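Local coordinates for complement factor MASP-3 (PDB 3DEM), which belongs to the lectin pathway of complement as a serine protease that binds mannan-binding lectin and ficolins through its calcium-binding CUB1-EGF-CUB2 region, at the interface of chains A and B. Sequence-based numbering; all coordinates share one arbitrary frame. Chains: chain A/B, Complement factor MASP-3.

Contact 1: the interface of chains A and B. Residues chain A 137, 139, 146, 148; chain B 11, 42, 44, 115.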
loop_
_atom_site.group_PDB
_atom_site.type_symbol
_atom_site.label_atom_id
_atom_site.label_comp_id
_atom_site.label_asym_id
_atom_site.label_seq_id
_atom_site.Cartn_x
_atom_site.Cartn_y
_atom_site.Cartn_z
ATOM N N TYR A 137 -17.622 11.453 -0.470
ATOM C CA TYR A 137 -16.238 11.063 -0.207
ATOM C C TYR A 137 -16.030 9.551 -0.231
ATOM O O TYR A 137 -16.843 8.791 0.297
ATOM C CB TYR A 137 -15.778 11.597 1.149
ATOM C CG TYR A 137 -15.903 13.091 1.321
ATOM C CD1 TYR A 137 -15.211 13.965 0.492
ATOM C CD2 TYR A 137 -16.693 13.631 2.331
ATOM C CE1 TYR A 137 -15.315 15.347 0.657
ATOM C CE2 TYR A 137 -16.807 14.997 2.502
ATOM C CZ TYR A 137 -16.116 15.851 1.663
ATOM O OH TYR A 137 -16.220 17.211 1.838
ATOM N N HIS A 139 -13.127 6.671 0.936
ATOM C CA HIS A 139 -11.945 6.484 1.777
ATOM C C HIS A 139 -11.389 5.081 1.566
ATOM O O HIS A 139 -12.073 4.083 1.801
ATOM C CB HIS A 139 -12.281 6.688 3.257
ATOM C CG HIS A 139 -12.964 7.988 3.555
ATOM N ND1 HIS A 139 -12.271 9.131 3.896
ATOM C CD2 HIS A 139 -14.276 8.326 3.566
ATOM C CE1 HIS A 139 -13.127 10.115 4.101
ATOM N NE2 HIS A 139 -14.349 9.655 3.906
ATOM N N TYR A 146 -14.637 2.601 2.252
ATOM C CA TYR A 146 -15.957 3.041 2.701
ATOM C C TYR A 146 -16.245 4.456 2.221
ATOM O O TYR A 146 -15.336 5.170 1.796
ATOM C CB TYR A 146 -16.100 2.940 4.226
ATOM C CG TYR A 146 -15.202 3.872 5.010
ATOM C CD1 TYR A 146 -15.632 5.148 5.370
ATOM C CD2 TYR A 146 -13.931 3.473 5.406
ATOM C CE1 TYR A 146 -14.817 6.004 6.092
ATOM C CE2 TYR A 146 -13.101 4.319 6.124
ATOM C CZ TYR A 146 -13.550 5.584 6.467
ATOM O OH TYR A 146 -12.726 6.420 7.189
ATOM N N SER A 148 -18.187 8.341 2.966
ATOM C CA SER A 148 -18.677 9.269 3.980
ATOM C C SER A 148 -19.269 10.492 3.281
ATOM O O SER A 148 -19.190 10.614 2.056
ATOM C CB SER A 148 -17.568 9.669 4.961
ATOM O OG SER A 148 -16.765 10.711 4.436
ATOM N N GLN B 11 -13.113 6.166 11.642
ATOM C CA GLN B 11 -13.587 7.544 11.581
ATOM C C GLN B 11 -13.698 8.099 12.991
ATOM O O GLN B 11 -14.066 7.384 13.924
ATOM C CB GLN B 11 -14.975 7.630 10.938
ATOM C CG GLN B 11 -15.070 7.167 9.500
ATOM C CD GLN B 11 -16.454 7.404 8.912
ATOM O OE1 GLN B 11 -17.072 6.488 8.365
ATOM N NE2 GLN B 11 -16.952 8.634 9.033
ATOM N N TYR B 42 -6.271 12.258 8.355
ATOM C CA TYR B 42 -6.686 13.469 7.653
ATOM C C TYR B 42 -8.093 13.917 8.059
ATOM O O TYR B 42 -8.831 13.171 8.710
ATOM C CB TYR B 42 -6.577 13.293 6.138
ATOM C CG TYR B 42 -7.386 12.152 5.571
ATOM C CD1 TYR B 42 -8.678 12.356 5.102
ATOM C CD2 TYR B 42 -6.850 10.869 5.482
ATOM C CE1 TYR B 42 -9.420 11.317 4.572
ATOM C CE2 TYR B 42 -7.585 9.820 4.955
ATOM C CZ TYR B 42 -8.871 10.050 4.500
ATOM O OH TYR B 42 -9.609 9.015 3.971
ATOM N N MET B 44 -11.881 15.958 7.010
ATOM C CA MET B 44 -12.828 16.368 5.973
ATOM C C MET B 44 -13.586 17.634 6.371
ATOM O O MET B 44 -14.166 18.312 5.522
ATOM C CB MET B 44 -13.824 15.246 5.669
ATOM C CG MET B 44 -13.184 13.921 5.280
ATOM S SD MET B 44 -11.932 14.071 3.989
ATOM C CE MET B 44 -12.844 14.857 2.669
ATOM N N HIS B 115 -10.487 10.933 9.605
ATOM C CA HIS B 115 -10.395 9.574 9.092
ATOM C C HIS B 115 -8.951 9.105 9.183
ATOM O O HIS B 115 -8.023 9.854 8.867
ATOM C CB HIS B 115 -10.865 9.519 7.639
ATOM C CG HIS B 115 -12.308 9.868 7.456
ATOM N ND1 HIS B 115 -12.774 11.165 7.500
ATOM C CD2 HIS B 115 -13.392 9.089 7.230
ATOM C CE1 HIS B 115 -14.082 11.168 7.310
ATOM N NE2 HIS B 115 -14.481 9.921 7.146
#
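A:His139 and B:His115 stack face to face where the EGF-like module of one chain meets the first CUB domain of the other, the CUB1-EGF pairing that builds MASP homodimers. The imidazoles are 11° from parallel with centroids 3.7 Å apart, and CE1 of A:His139 sits over the centre of the B:His115 ring. Two positive rings so stacked would probably be disfavoured, so at least one may tend to be neutral. In the plane of its ring, A:His139 also makes a bond across the interface: ND1 and the phenol OH of B:Tyr42 form a nearly straight hydrogen bond of 2.7 Å (168° at the hydrogen). Beside it, the thioether B:Met44 lays its methyl CE over one face of A:Tyr137, 3.4 Å from the ring centroid and shifted toward the CE1 side. A turn about the last bond (chi3 -57°) carries that methyl to the phenol. On the other flank A:Tyr146 and B:Gln11 run alongside one another, pointing opposite ways, with phenol and amide nearly parallel and CE1 of the tyrosine 3.5 Å from the amide carbon CD. The same tyrosine meets B:His115 edge to edge.

Further out, A:Ser148 OG and A:His139 NE2 share a second 2.7 Å bond, so both imidazole nitrogens are tied and the ring's rotation is fixed for stacking. The two residues stand on neighbouring strands, 137-141 and 144-148. CB of A:His139 rests 3.6 Å above the A:Tyr146 ring, propping that phenol toward B:Gln11. In chain B, the sulfur SD of B:Met44 lies at the edge of the B:Tyr42 ring, while the carbonyl O of B:His115 sits over the rim of one face of the B:Tyr42 ring.

Contact 2: the interface of chains A and B. Residues chain A 17-18, 45, 110; chain B 151.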
loop_
_atom_site.group_PDB
_atom_site.type_symbol
_atom_site.label_atom_id
_atom_site.label_comp_id
_atom_site.label_asym_id
_atom_site.label_seq_id
_atom_site.Cartn_x
_atom_site.Cartn_y
_atom_site.Cartn_z
ATOM N N TYR A 17 16.223 -25.296 -9.124
ATOM C CA TYR A 17 16.884 -24.015 -8.864
ATOM C C TYR A 17 17.746 -24.105 -7.610
ATOM O O TYR A 17 17.320 -24.679 -6.612
ATOM C CB TYR A 17 15.847 -22.893 -8.723
ATOM C CG TYR A 17 16.446 -21.505 -8.592
ATOM C CD1 TYR A 17 16.606 -20.687 -9.707
ATOM C CD2 TYR A 17 16.854 -21.014 -7.354
ATOM C CE1 TYR A 17 17.157 -19.418 -9.594
ATOM C CE2 TYR A 17 17.409 -19.751 -7.229
ATOM C CZ TYR A 17 17.557 -18.956 -8.352
ATOM O OH TYR A 17 18.104 -17.698 -8.232
ATOM N N PRO A 18 18.964 -23.532 -7.650
ATOM C CA PRO A 18 19.553 -22.772 -8.752
ATOM C C PRO A 18 20.246 -23.624 -9.822
ATOM O O PRO A 18 20.920 -23.080 -10.699
ATOM C CB PRO A 18 20.583 -21.896 -8.041
ATOM C CG PRO A 18 21.038 -22.731 -6.891
ATOM C CD PRO A 18 19.875 -23.612 -6.494
ATOM N N HIS A 45 15.598 -13.731 -11.268
ATOM C CA HIS A 45 16.447 -14.508 -12.166
ATOM C C HIS A 45 15.552 -15.218 -13.173
ATOM O O HIS A 45 14.510 -15.758 -12.814
ATOM C CB HIS A 45 17.284 -15.528 -11.381
ATOM C CG HIS A 45 18.339 -16.209 -12.200
ATOM N ND1 HIS A 45 18.145 -17.440 -12.791
ATOM C CD2 HIS A 45 19.598 -15.831 -12.527
ATOM C CE1 HIS A 45 19.237 -17.789 -13.448
ATOM N NE2 HIS A 45 20.133 -16.830 -13.304
ATOM N N THR A 110 18.952 -22.549 -16.215
ATOM C CA THR A 110 18.862 -22.606 -14.759
ATOM C C THR A 110 17.514 -22.166 -14.193
ATOM O O THR A 110 17.337 -22.104 -12.975
ATOM C CB THR A 110 19.991 -21.794 -14.092
ATOM O OG1 THR A 110 20.003 -20.463 -14.625
ATOM C CG2 THR A 110 21.344 -22.457 -14.334
ATOM N N PHE B 151 21.681 -14.837 -7.564
ATOM C CA PHE B 151 21.934 -16.156 -8.109
ATOM C C PHE B 151 23.335 -16.621 -7.739
ATOM O O PHE B 151 24.313 -15.910 -7.974
ATOM C CB PHE B 151 21.776 -16.094 -9.629
ATOM C CG PHE B 151 22.018 -17.400 -10.329
ATOM C CD1 PHE B 151 21.002 -18.337 -10.445
ATOM C CD2 PHE B 151 23.255 -17.676 -10.901
ATOM C CE1 PHE B 151 21.216 -19.539 -11.108
ATOM C CE2 PHE B 151 23.483 -18.875 -11.561
ATOM C CZ PHE B 151 22.461 -19.808 -11.668
#
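With CG trans to the backbone nitrogen in both B:Phe151 (chi1 180°) and A:His45 (chi1 -171°), each ring is swung out from its own chain and the two come to lie face to face. Their planes are only 4° apart and the centroids 4.1 Å, a slipped stack. CD1 of the phenylalanine lies over the middle of the imidazole, whereas NE2 of the histidine falls toward the rim of the phenyl ring, 3.3 Å from CD1.

The far end of the phenyl ring pushes between residues of chain A. On the side away from A:His45, out beyond the CE1 edge rather than over the face, comes the pyrrolidine of A:Pro18, its CB 3.9 Å from CE1. The carbonyl O of the same proline nears that end of the ring, 3.6 Å from CE1. A:Thr110 stands beyond the rim on the histidine side and touches CZ with its methyl CG2 at 3.9 Å. Along the CD1 side the phenol of A:Tyr17 crosses at a slant, OH 3.7 Å from CD1. Altogether B:Phe151 has 120 Å² of its surface hidden by chain A and probably serves as an aromatic plug in a partly polar recess.

The walls support one another. A cis peptide joins A:Tyr17 to A:Pro18 and folds the proline back, CB 3.8 Å above the tyrosine ring plane. ND1 of A:His45 lies at the edge of that ring, and OG1 of A:Thr110 at the edge of the imidazole.

Chain A contributes one end of its first CUB domain: the turn at 17-18, the start of strand 45-47 and the loop entering strand 111-120. B:Phe151 projects from the EGF-like module, in the loop after strand 144-148 and near the B:Cys149-B:Cys162 disulfide.

Contact 1 and contact 2 lie about 46 Å apart, measured between the centres of their C-alpha atoms, and the partners swap roles: chain A gives its EGF-like module to contact 1 and its first CUB domain to contact 2. Two-fold symmetry repeats each patch with the chains exchanged, and the two surfaces adjoin in sequence: B:Met44 and A:His45 hold consecutive positions, A:Thr110 leads into the strand that in chain B carries B:His115, and B:Phe151 comes soon after the position of A:Ser148. Each end of the antiparallel dimer therefore combines both kinds of contact, one seating the EGF strands and the other the adjacent loop, which should fix the relative placement of the two chains.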